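Local coordinates for endo-beta-1,4-glucanase (cellulase B) (Bacillus halodurans, PDB 4V2X), which hydrolyses beta-1,4-linked glucans with a family 5 glycoside hydrolase module that works beside an Ig-like module and a family 46 carbohydrate-binding module, at residues A[510-514]-A[553-559]; A[491-495]-A[544-550]; A[281-285]-A[524-530]; A[501-506]-A[534-538]. One frame throughout, in Å; residues are numbered along the deposited sequence. Where two conformers were deposited one is given.

Contact 1 (A[510-514]-A[553-559]); sequences EAVYV and VRDGEVR
Backbone pairing between Val512 and Arg559 sets the frame of this contact. They form an antiparallel hydrogen-bonded pair: Val512 N donates to Arg559 O at 3.0 Å, and Arg559 N returns a bond to Val512 O at 2.8 Å. One step on, Tyr513 and Val558 make the non-hydrogen-bonded pair, and Val514 N reaches Glu557 O at 3.1 Å just where strand 510-513 gives out.

The polar and cationic contacts gather on the tyrosine. Its ring leans past the end of the pairing toward the chain before strand 556-559, where Tyr513 OH accepts from the backbone N of Arg554 at 2.9 Å in a nearly straight bond (166°). Arg554 then turns back over the ring. With CG set between its own N and carbonyl carbon (chi1 71°) and the chain extended to NE, the guanidinium lies flat on the tyrosine, the planes only 16° apart and CZ of Arg554 3.9 Å from the ring centroid. The phenol is thus held at its oxygen and on one face.

Contacts of the aliphatic side chains are fewer. Val558 CG2 meets Tyr513 CD1 at 3.5 Å, obliquely to the ring, while on the other face of the sheet Val512 CG2 lies over the Arg559 guanidinium, 3.5 Å from its NH2. Edge-strand pairing of this kind, with a cation-pi stack beside the end of the strand, belongs here to the antiparallel beta-sandwich of the CBM46 module.

Contact 2 (A[491-495]-A[544-550]); sequences HVSNF and KLTEAFF
Phe550 pushes its side chain against Val492 and Phe495, and its course from CB outward sums up how a short helix closes over a turn. CB of Phe550 already rests 3.7 Å from Val492 CG1. With CG anti to the carbonyl carbon (chi1 -71°), the ring is carried across the valine: CG keeps the same methyl at 3.7 Å, and CD2 passes Val492 O at 3.6 Å. Farther out, CE2 of Phe550 meets Phe495 CB at 3.7 Å, and CZ points toward the Phe495 ring. The edge of Phe550 is directed at that ring's face in an offset edge-to-face pair, planes at 84°. Phe549 lies over one face of Phe550, and Val581 and Ile574 bring neighbouring strands of the sheet against the same ring.

The turn is a type I beta turn from His491 to Asn494, linking two adjacent strands of the antiparallel sheet in the carbohydrate-binding module. Opposite it, strand 544-545 passes into helix 547-550, whose N-cap, Thr546, accepts from Phe549 N through OG1; that hydroxyl is also bonded to Tyr532 O.

Leu545 N donates to Phe495 O at 3.1 Å, and on the same side as the Phe495 ring Leu545 CD1 packs beside CD2 of that phenylalanine. Where direct pairing stops, a water takes over, donating to Val492 O and Leu545 O and accepting from Phe495 N and, in the conformer given, from Lys544 NZ. A second water donates both to Ser493 O and to Glu547 OE1, bridging the turn to the first turn of the helix.

Contact 3 (A[281-285]-A[524-530]); sequences VNIAG and WTSFKEF
Ala284 and Gly285, both with positive phi, press backbone rather than side chain against Phe527, and they do so between two modules of the enzyme. Segment 281-285 belongs to the family 5 catalytic barrel and 524-530 to the carbohydrate-binding module, 239 residues later. The barrel side begins at a helix end: Asn282, also at positive phi, is the C-prime residue of a Schellman motif that ends helix 277-281, after which the chain runs alongside 524-530.

Two backbone bonds join the loops. Phe530 N donates to Asn282 O at 3.0 Å in a nearly straight bond (169°), whereas Ala284 N approaches Phe527 O at 3.2 Å from above the carbonyl plane. A water lies within bonding range of both Asn282 O and Lys528 O, but it has more acceptors in reach than protons.

Asn282 lays its amide beside Phe530, ND2 being 3.6 Å from CB of the phenylalanine and the amide and ring planes nearly parallel; the same ND2 donates to Val331 O. Ile283 CD1 abuts Glu529 CB at 3.8 Å. Beyond that carbon the glutamate chain runs extended to a carboxylate whose OE2 forms a salt bridge with Lys327 of the barrel module, while OE1 binds a glycerol, probably from the crystallisation liquor.

At the far end Ala284 CB touches Trp524 CZ3, and Thr525 holds Phe527 in place through an ST turn, its OG1 accepting from Phe527 N. Over one face of the Phe527 ring sits Gly285 CA, 3.8 Å from the centroid and 19° off the normal, a CH-pi contact.

Contact 4 (A[501-506]-A[534-538]); sequences FNGNSL and FSPSY
Tyr538 turns the edge of its ring onto the face of Phe501. The centroids are 4.6 Å apart and the planes stand at 55°, so the meeting is steeply inclined rather than perpendicular; CE1 of Tyr538 lies 3.6 Å from Phe501 CD1. The Phe501 side chain, with CG anti to its carbonyl carbon (chi1 -73°), runs at about a right angle to both Tyr538 and Pro536, and its far carbon CZ comes to 3.5 Å from Pro536 CB. That same proline carbon also lies over one face of the Tyr538 ring, so it touches both aromatics where they meet.

Past the rings, Leu506 approaches Phe534 obliquely. Its branch CD2 does the touching, 3.5 Å from CE2 of Phe534 and within van der Waals range of Pro536 CD, where Phe562, Phe564 and Met543 extend the apolar interior of the sandwich.

Phe501 also opens a type I' turn, and its carbonyl O accepts from both N and ND2 of Asn504. Asn504 OD1 goes to Ser566, so the turn is tied to another loop as well.

The one direct hydrogen bond between the segments is at the tyrosine's oxygen. Leu506 N donates to Tyr538 OH at 2.8 Å, close to the plane of the ring, and a water that donates to Leu506 O is modelled doubtfully close to the same hydroxyl. The phenol oxygen thus serves as acceptor for a backbone N at the start of strand 506-513, an outermost strand of the sheet, combining an apolar ring contact with satisfaction of backbone polarity.

Contacts 1, 2 and 4 all lie in the carbohydrate-binding module and reach its antiparallel sheet, whereas contact 3 joins that module to the catalytic barrel. None is wholly core: each sets buried aromatic or aliphatic groups against an exposed margin. Contact 1 relies on regular strand pairing, contact 2 on a helix and bridging waters, contact 4 on rings and one phenol bond, and contact 3 on loop backbone. Strand 506-513 serves contacts 1 and 4, and neighbouring strands 534-537 and 542-545 tie contact 4 to contact 2 through Lys544 N and Ser535 O. Contact 3 reaches contact 1 through Glu510 and Ser526, and contact 4 through Phe530 against Pro536.

Contact 1 (A[510-514]-A[553-559])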
# COMPACT_ATOMS: atom_id res chain seq x y z
N GLU A 510 -13.35 -9.76 -42.38
CA GLU A 510 -12.26 -8.80 -42.45
C GLU A 510 -12.67 -7.57 -43.25
O GLU A 510 -13.50 -7.67 -44.15
CB GLU A 510 -11.03 -9.41 -43.14
CG GLU A 510 -10.40 -10.56 -42.39
CD GLU A 510 -9.18 -11.07 -43.12
OE1 GLU A 510 -8.10 -10.48 -42.95
OE2 GLU A 510 -9.33 -12.05 -43.87
N ALA A 511 -12.08 -6.44 -42.91
CA ALA A 511 -12.28 -5.19 -43.65
C ALA A 511 -10.95 -4.46 -43.76
O ALA A 511 -10.33 -4.13 -42.74
CB ALA A 511 -13.32 -4.31 -42.96
N VAL A 512 -10.49 -4.25 -44.99
CA VAL A 512 -9.25 -3.53 -45.26
C VAL A 512 -9.49 -2.51 -46.36
O VAL A 512 -10.32 -2.73 -47.24
CB VAL A 512 -8.09 -4.47 -45.66
CG1 VAL A 512 -7.86 -5.53 -44.60
CG2 VAL A 512 -8.36 -5.13 -47.01
N TYR A 513 -8.78 -1.38 -46.31
CA TYR A 513 -8.82 -0.43 -47.40
C TYR A 513 -8.05 -1.04 -48.55
O TYR A 513 -6.99 -1.62 -48.32
CB TYR A 513 -8.21 0.91 -46.98
CG TYR A 513 -9.04 1.61 -45.93
CD1 TYR A 513 -10.27 2.18 -46.27
CD2 TYR A 513 -8.62 1.69 -44.61
CE1 TYR A 513 -11.05 2.81 -45.31
CE2 TYR A 513 -9.39 2.32 -43.65
CZ TYR A 513 -10.61 2.88 -44.01
OH TYR A 513 -11.39 3.50 -43.07
N VAL A 514 -8.57 -0.94 -49.77
CA VAL A 514 -7.87 -1.53 -50.92
C VAL A 514 -6.48 -0.91 -51.11
O VAL A 514 -5.57 -1.58 -51.58
CB VAL A 514 -8.69 -1.44 -52.24
CG1 VAL A 514 -10.01 -2.19 -52.11
CG2 VAL A 514 -8.94 -0.00 -52.67
N VAL A 553 -15.06 4.15 -40.69
CA VAL A 553 -14.59 3.91 -42.04
C VAL A 553 -14.55 5.25 -42.77
O VAL A 553 -15.54 5.98 -42.81
CB VAL A 553 -15.52 2.93 -42.79
CG1 VAL A 553 -15.10 2.78 -44.24
CG2 VAL A 553 -15.55 1.58 -42.08
N ARG A 554 -13.40 5.57 -43.35
CA ARG A 554 -13.27 6.77 -44.17
C ARG A 554 -13.84 6.53 -45.56
O ARG A 554 -13.92 5.38 -46.00
CB ARG A 554 -11.82 7.24 -44.23
CG ARG A 554 -10.89 6.37 -45.05
CD ARG A 554 -9.66 7.15 -45.48
NE ARG A 554 -8.78 6.32 -46.30
CZ ARG A 554 -7.82 5.52 -45.83
NH1 ARG A 554 -7.59 5.42 -44.52
NH2 ARG A 554 -7.09 4.81 -46.68
N ASP A 555 -14.24 7.60 -46.24
CA ASP A 555 -14.69 7.50 -47.62
C ASP A 555 -13.60 6.82 -48.46
O ASP A 555 -12.41 7.05 -48.25
CB ASP A 555 -14.98 8.88 -48.21
CG ASP A 555 -16.27 9.49 -47.68
OD1 ASP A 555 -16.96 8.87 -46.84
OD2 ASP A 555 -16.59 10.61 -48.12
N GLY A 556 -14.03 6.00 -49.41
CA GLY A 556 -13.11 5.24 -50.25
C GLY A 556 -13.56 3.80 -50.41
O GLY A 556 -14.72 3.47 -50.15
N GLU A 557 -12.63 2.95 -50.84
CA GLU A 557 -12.97 1.59 -51.23
C GLU A 557 -12.39 0.61 -50.23
O GLU A 557 -11.20 0.66 -49.91
CB GLU A 557 -12.44 1.29 -52.63
CG GLU A 557 -12.94 -0.03 -53.19
CD GLU A 557 -12.54 -0.25 -54.63
OE1 GLU A 557 -12.54 0.73 -55.40
OE2 GLU A 557 -12.24 -1.41 -54.99
N VAL A 558 -13.24 -0.28 -49.75
CA VAL A 558 -12.89 -1.25 -48.72
C VAL A 558 -13.18 -2.65 -49.24
O VAL A 558 -14.25 -2.91 -49.81
CB VAL A 558 -13.69 -0.97 -47.44
CG1 VAL A 558 -13.64 -2.14 -46.46
CG2 VAL A 558 -13.17 0.31 -46.79
N ARG A 559 -12.23 -3.56 -49.04
CA ARG A 559 -12.43 -4.96 -49.38
C ARG A 559 -12.84 -5.72 -48.13
O ARG A 559 -12.15 -5.67 -47.11
CB ARG A 559 -11.16 -5.59 -49.97
CG ARG A 559 -11.36 -7.04 -50.41
CD ARG A 559 -10.11 -7.59 -51.10
NE ARG A 559 -8.92 -7.50 -50.25
CZ ARG A 559 -8.63 -8.31 -49.24
NH1 ARG A 559 -9.43 -9.32 -48.91
NH2 ARG A 559 -7.52 -8.12 -48.53

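Contact 2 (A[491-495]-A[544-550])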
# COMPACT_ATOMS: atom_id res chain seq x y z
N HIS A 491 -27.53 3.06 -47.30
CA HIS A 491 -27.16 4.13 -46.38
C HIS A 491 -26.46 3.52 -45.16
O HIS A 491 -26.76 2.40 -44.77
CB HIS A 491 -28.44 4.88 -45.98
CG HIS A 491 -28.20 6.09 -45.14
ND1 HIS A 491 -28.33 6.08 -43.76
CD2 HIS A 491 -27.90 7.37 -45.47
CE1 HIS A 491 -28.09 7.29 -43.29
NE2 HIS A 491 -27.83 8.09 -44.31
N VAL A 492 -25.54 4.27 -44.56
CA VAL A 492 -24.75 3.75 -43.43
C VAL A 492 -25.57 3.33 -42.21
O VAL A 492 -25.11 2.52 -41.40
CB VAL A 492 -23.65 4.74 -42.96
CG1 VAL A 492 -22.60 4.94 -44.04
CG2 VAL A 492 -24.26 6.06 -42.50
N SER A 493 -26.75 3.91 -42.04
CA SER A 493 -27.60 3.61 -40.89
C SER A 493 -28.34 2.29 -41.01
O SER A 493 -28.82 1.77 -40.01
CB SER A 493 -28.62 4.74 -40.68
OG SER A 493 -29.63 4.71 -41.67
N ASN A 494 -28.44 1.74 -42.22
CA ASN A 494 -29.24 0.54 -42.45
C ASN A 494 -28.75 -0.22 -43.67
O ASN A 494 -29.51 -0.50 -44.59
CB ASN A 494 -30.71 0.96 -42.61
CG ASN A 494 -31.64 -0.22 -42.74
OD1 ASN A 494 -31.47 -1.24 -42.07
ND2 ASN A 494 -32.63 -0.09 -43.61
N PHE A 495 -27.46 -0.55 -43.68
CA PHE A 495 -26.85 -1.19 -44.83
C PHE A 495 -26.88 -2.72 -44.72
O PHE A 495 -26.27 -3.28 -43.80
CB PHE A 495 -25.41 -0.73 -45.02
CG PHE A 495 -24.80 -1.18 -46.31
CD1 PHE A 495 -25.07 -0.51 -47.49
CD2 PHE A 495 -23.98 -2.31 -46.37
CE1 PHE A 495 -24.53 -0.93 -48.69
CE2 PHE A 495 -23.43 -2.73 -47.57
CZ PHE A 495 -23.71 -2.04 -48.73
N LYS A 544 -25.60 -7.77 -42.52
CA LYS A 544 -25.69 -6.41 -42.00
C LYS A 544 -24.31 -5.86 -41.69
O LYS A 544 -23.50 -6.54 -41.06
CB LYS A 544 -26.54 -6.40 -40.72
CG LYS A 544 -26.85 -5.02 -40.16
CD LYS A 544 -27.24 -4.06 -41.27
CE LYS A 544 -28.39 -3.15 -40.89
NZ LYS A 544 -27.97 -2.02 -40.01
N LEU A 545 -24.04 -4.64 -42.15
CA LEU A 545 -22.85 -3.90 -41.74
C LEU A 545 -23.40 -2.75 -40.93
O LEU A 545 -24.23 -1.99 -41.43
CB LEU A 545 -22.05 -3.36 -42.94
CG LEU A 545 -21.55 -4.38 -43.96
CD1 LEU A 545 -20.68 -3.70 -45.00
CD2 LEU A 545 -20.78 -5.50 -43.29
N THR A 546 -22.95 -2.61 -39.69
CA THR A 546 -23.61 -1.69 -38.75
C THR A 546 -23.19 -0.24 -38.94
O THR A 546 -22.14 0.07 -39.52
CB THR A 546 -23.32 -2.07 -37.30
OG1 THR A 546 -21.92 -1.90 -37.03
CG2 THR A 546 -23.74 -3.51 -37.01
N GLU A 547 -24.00 0.66 -38.39
CA GLU A 547 -23.63 2.07 -38.37
C GLU A 547 -22.34 2.30 -37.58
O GLU A 547 -21.53 3.15 -37.95
CB GLU A 547 -24.77 2.92 -37.79
CG GLU A 547 -24.52 4.41 -38.00
CD GLU A 547 -25.73 5.28 -37.74
OE1 GLU A 547 -26.87 4.76 -37.76
OE2 GLU A 547 -25.53 6.49 -37.53
N ALA A 548 -22.13 1.52 -36.53
CA ALA A 548 -20.91 1.63 -35.73
C ALA A 548 -19.67 1.28 -36.55
O ALA A 548 -18.61 1.87 -36.37
CB ALA A 548 -20.99 0.72 -34.51
N PHE A 549 -19.81 0.30 -37.45
CA PHE A 549 -18.74 -0.02 -38.39
C PHE A 549 -18.41 1.20 -39.25
O PHE A 549 -17.26 1.62 -39.31
CB PHE A 549 -19.14 -1.20 -39.27
CG PHE A 549 -18.19 -1.47 -40.42
CD1 PHE A 549 -16.95 -2.04 -40.20
CD2 PHE A 549 -18.58 -1.20 -41.73
CE1 PHE A 549 -16.10 -2.32 -41.26
CE2 PHE A 549 -17.74 -1.48 -42.80
CZ PHE A 549 -16.49 -2.04 -42.56
N PHE A 550 -19.43 1.75 -39.90
CA PHE A 550 -19.22 2.87 -40.82
C PHE A 550 -18.72 4.14 -40.14
O PHE A 550 -18.03 4.94 -40.78
CB PHE A 550 -20.48 3.14 -41.63
CG PHE A 550 -20.77 2.09 -42.65
CD1 PHE A 550 -19.91 1.90 -43.73
CD2 PHE A 550 -21.89 1.29 -42.55
CE1 PHE A 550 -20.16 0.93 -44.68
CE2 PHE A 550 -22.16 0.32 -43.51
CZ PHE A 550 -21.29 0.14 -44.57
O HOH W 1 -26.03 -0.08 -41.10
O HOH W 2 -28.14 2.49 -37.18

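Contact 3 (A[281-285]-A[524-530])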
# COMPACT_ATOMS: atom_id res chain seq x y z
N VAL A 281 -15.16 -11.82 -27.36
CA VAL A 281 -16.04 -10.95 -28.13
C VAL A 281 -16.08 -11.27 -29.63
O VAL A 281 -16.91 -10.72 -30.35
CB VAL A 281 -15.71 -9.44 -27.95
CG1 VAL A 281 -15.79 -9.06 -26.47
CG2 VAL A 281 -14.35 -9.07 -28.55
N ASN A 282 -15.23 -12.19 -30.07
CA ASN A 282 -15.08 -12.56 -31.48
C ASN A 282 -14.58 -11.41 -32.34
O ASN A 282 -15.34 -10.81 -33.11
CB ASN A 282 -16.36 -13.18 -32.06
CG ASN A 282 -16.12 -13.86 -33.39
OD1 ASN A 282 -15.08 -13.67 -34.04
ND2 ASN A 282 -17.08 -14.66 -33.82
N ILE A 283 -13.29 -11.13 -32.21
CA ILE A 283 -12.62 -10.08 -32.96
C ILE A 283 -11.20 -10.60 -33.23
O ILE A 283 -10.76 -11.58 -32.62
CB ILE A 283 -12.60 -8.76 -32.14
CG1 ILE A 283 -12.19 -7.56 -33.00
CG2 ILE A 283 -11.68 -8.89 -30.93
CD1 ILE A 283 -12.35 -6.24 -32.26
N ALA A 284 -10.52 -9.99 -34.19
CA ALA A 284 -9.11 -10.26 -34.47
C ALA A 284 -8.82 -11.68 -34.97
O ALA A 284 -7.67 -12.12 -34.97
CB ALA A 284 -8.25 -9.93 -33.25
N GLY A 285 -9.87 -12.38 -35.41
CA GLY A 285 -9.72 -13.72 -35.98
C GLY A 285 -9.83 -14.86 -34.99
O GLY A 285 -9.66 -16.02 -35.39
N TRP A 524 -6.34 -2.08 -35.46
CA TRP A 524 -5.13 -2.87 -35.23
C TRP A 524 -5.26 -4.29 -35.82
O TRP A 524 -4.27 -5.01 -35.95
CB TRP A 524 -4.78 -2.92 -33.74
CG TRP A 524 -5.92 -3.28 -32.87
CD1 TRP A 524 -6.81 -2.42 -32.29
CD2 TRP A 524 -6.33 -4.59 -32.49
NE1 TRP A 524 -7.75 -3.12 -31.58
CE2 TRP A 524 -7.47 -4.45 -31.67
CE3 TRP A 524 -5.83 -5.88 -32.74
CZ2 TRP A 524 -8.13 -5.55 -31.12
CZ3 TRP A 524 -6.49 -6.96 -32.19
CH2 TRP A 524 -7.62 -6.79 -31.38
N THR A 525 -6.47 -4.68 -36.19
CA THR A 525 -6.71 -5.95 -36.86
C THR A 525 -7.66 -5.78 -38.03
O THR A 525 -8.54 -4.91 -38.02
CB THR A 525 -7.29 -7.01 -35.88
OG1 THR A 525 -7.53 -8.24 -36.58
CG2 THR A 525 -8.59 -6.53 -35.23
N SER A 526 -7.49 -6.61 -39.06
CA SER A 526 -8.42 -6.67 -40.17
C SER A 526 -9.74 -7.36 -39.81
O SER A 526 -10.72 -7.14 -40.49
CB SER A 526 -7.79 -7.42 -41.35
OG SER A 526 -7.50 -8.75 -40.97
N PHE A 527 -9.73 -8.21 -38.79
CA PHE A 527 -10.92 -8.99 -38.43
C PHE A 527 -11.82 -8.17 -37.52
O PHE A 527 -11.44 -7.87 -36.39
CB PHE A 527 -10.55 -10.28 -37.71
CG PHE A 527 -9.90 -11.30 -38.60
CD1 PHE A 527 -10.66 -12.23 -39.28
CD2 PHE A 527 -8.52 -11.34 -38.74
CE1 PHE A 527 -10.07 -13.18 -40.08
CE2 PHE A 527 -7.92 -12.29 -39.55
CZ PHE A 527 -8.71 -13.21 -40.22
N LYS A 528 -12.99 -7.82 -38.03
CA LYS A 528 -13.93 -6.98 -37.28
C LYS A 528 -14.69 -7.79 -36.22
O LYS A 528 -14.70 -9.03 -36.23
CB LYS A 528 -14.92 -6.30 -38.23
CG LYS A 528 -14.28 -5.43 -39.30
CD LYS A 528 -13.41 -4.32 -38.74
CE LYS A 528 -11.92 -4.65 -38.76
NZ LYS A 528 -11.08 -3.55 -38.21
N GLU A 529 -15.32 -7.07 -35.31
CA GLU A 529 -15.99 -7.67 -34.17
C GLU A 529 -17.40 -8.15 -34.53
O GLU A 529 -18.25 -7.37 -34.97
CB GLU A 529 -16.04 -6.67 -33.01
CG GLU A 529 -16.76 -7.23 -31.80
CD GLU A 529 -16.77 -6.31 -30.60
OE1 GLU A 529 -16.01 -5.31 -30.59
OE2 GLU A 529 -17.54 -6.59 -29.67
N PHE A 530 -17.67 -9.44 -34.30
CA PHE A 530 -18.95 -10.05 -34.63
C PHE A 530 -20.06 -9.38 -33.82
O PHE A 530 -19.92 -9.21 -32.61
CB PHE A 530 -18.91 -11.56 -34.32
CG PHE A 530 -20.04 -12.35 -34.92
CD1 PHE A 530 -21.32 -12.28 -34.38
CD2 PHE A 530 -19.81 -13.20 -36.00
CE1 PHE A 530 -22.36 -13.03 -34.92
CE2 PHE A 530 -20.85 -13.95 -36.54
CZ PHE A 530 -22.12 -13.87 -36.00
O HOH W 3 -15.77 -11.47 -36.01

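Contact 4 (A[501-506]-A[534-538])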
# COMPACT_ATOMS: atom_id res chain seq x y z
N PHE A 501 -26.90 -17.46 -47.85
CA PHE A 501 -25.96 -18.17 -46.98
C PHE A 501 -25.76 -19.61 -47.44
O PHE A 501 -24.69 -20.18 -47.20
CB PHE A 501 -26.40 -18.09 -45.52
CG PHE A 501 -26.20 -16.73 -44.91
CD1 PHE A 501 -24.95 -16.32 -44.47
CD2 PHE A 501 -27.26 -15.85 -44.80
CE1 PHE A 501 -24.76 -15.07 -43.92
CE2 PHE A 501 -27.08 -14.59 -44.26
CZ PHE A 501 -25.83 -14.19 -43.82
N ASN A 502 -26.76 -20.17 -48.10
CA ASN A 502 -26.65 -21.48 -48.76
C ASN A 502 -26.09 -22.57 -47.83
O ASN A 502 -25.18 -23.31 -48.20
CB ASN A 502 -25.81 -21.35 -50.05
CG ASN A 502 -26.57 -20.71 -51.19
OD1 ASN A 502 -27.81 -20.72 -51.21
ND2 ASN A 502 -25.84 -20.16 -52.16
N GLY A 503 -26.66 -22.65 -46.63
CA GLY A 503 -26.27 -23.67 -45.65
C GLY A 503 -25.03 -23.36 -44.83
O GLY A 503 -24.62 -24.19 -44.02
N ASN A 504 -24.45 -22.18 -45.03
CA ASN A 504 -23.23 -21.78 -44.33
C ASN A 504 -23.50 -20.96 -43.08
O ASN A 504 -24.51 -20.27 -42.98
CB ASN A 504 -22.31 -20.98 -45.25
CG ASN A 504 -21.76 -21.81 -46.38
OD1 ASN A 504 -20.77 -22.51 -46.22
ND2 ASN A 504 -22.42 -21.74 -47.54
N SER A 505 -22.56 -21.04 -42.14
CA SER A 505 -22.55 -20.22 -40.95
C SER A 505 -21.35 -19.28 -41.02
O SER A 505 -20.24 -19.72 -41.30
CB SER A 505 -22.46 -21.10 -39.71
OG SER A 505 -22.27 -20.33 -38.53
N LEU A 506 -21.58 -17.99 -40.77
CA LEU A 506 -20.50 -17.01 -40.85
C LEU A 506 -19.65 -17.06 -39.59
O LEU A 506 -20.18 -17.04 -38.49
CB LEU A 506 -21.08 -15.61 -41.02
CG LEU A 506 -20.07 -14.45 -41.11
CD1 LEU A 506 -19.26 -14.52 -42.39
CD2 LEU A 506 -20.80 -13.12 -41.02
N PHE A 534 -20.72 -6.10 -37.70
CA PHE A 534 -21.48 -6.78 -38.74
C PHE A 534 -22.28 -7.90 -38.11
O PHE A 534 -21.98 -8.33 -37.00
CB PHE A 534 -20.52 -7.37 -39.78
CG PHE A 534 -19.67 -8.48 -39.23
CD1 PHE A 534 -18.48 -8.19 -38.59
CD2 PHE A 534 -20.10 -9.80 -39.31
CE1 PHE A 534 -17.69 -9.21 -38.07
CE2 PHE A 534 -19.32 -10.82 -38.78
CZ PHE A 534 -18.13 -10.52 -38.17
N SER A 535 -23.28 -8.40 -38.83
CA SER A 535 -24.08 -9.51 -38.34
C SER A 535 -24.75 -10.26 -39.49
O SER A 535 -25.28 -9.64 -40.40
CB SER A 535 -25.16 -9.00 -37.37
OG SER A 535 -25.94 -10.06 -36.85
N PRO A 536 -24.73 -11.60 -39.46
CA PRO A 536 -25.48 -12.33 -40.46
C PRO A 536 -26.94 -12.42 -40.03
O PRO A 536 -27.21 -12.75 -38.87
CB PRO A 536 -24.83 -13.71 -40.45
CG PRO A 536 -24.32 -13.87 -39.06
CD PRO A 536 -23.99 -12.50 -38.55
N SER A 537 -27.86 -12.10 -40.93
CA SER A 537 -29.28 -12.28 -40.70
C SER A 537 -29.74 -13.46 -41.55
O SER A 537 -30.12 -13.29 -42.71
CB SER A 537 -30.06 -11.02 -41.07
OG SER A 537 -29.75 -9.97 -40.17
N TYR A 538 -29.70 -14.64 -40.96
CA TYR A 538 -29.93 -15.88 -41.69
C TYR A 538 -31.36 -15.98 -42.22
O TYR A 538 -31.56 -16.35 -43.37
CB TYR A 538 -29.59 -17.09 -40.82
CG TYR A 538 -28.13 -17.18 -40.48
CD1 TYR A 538 -27.20 -17.49 -41.46
CD2 TYR A 538 -27.66 -16.93 -39.19
CE1 TYR A 538 -25.85 -17.56 -41.17
CE2 TYR A 538 -26.32 -17.00 -38.89
CZ TYR A 538 -25.42 -17.31 -39.89
OH TYR A 538 -24.08 -17.39 -39.62
O HOH W 4 -22.87 -16.90 -37.53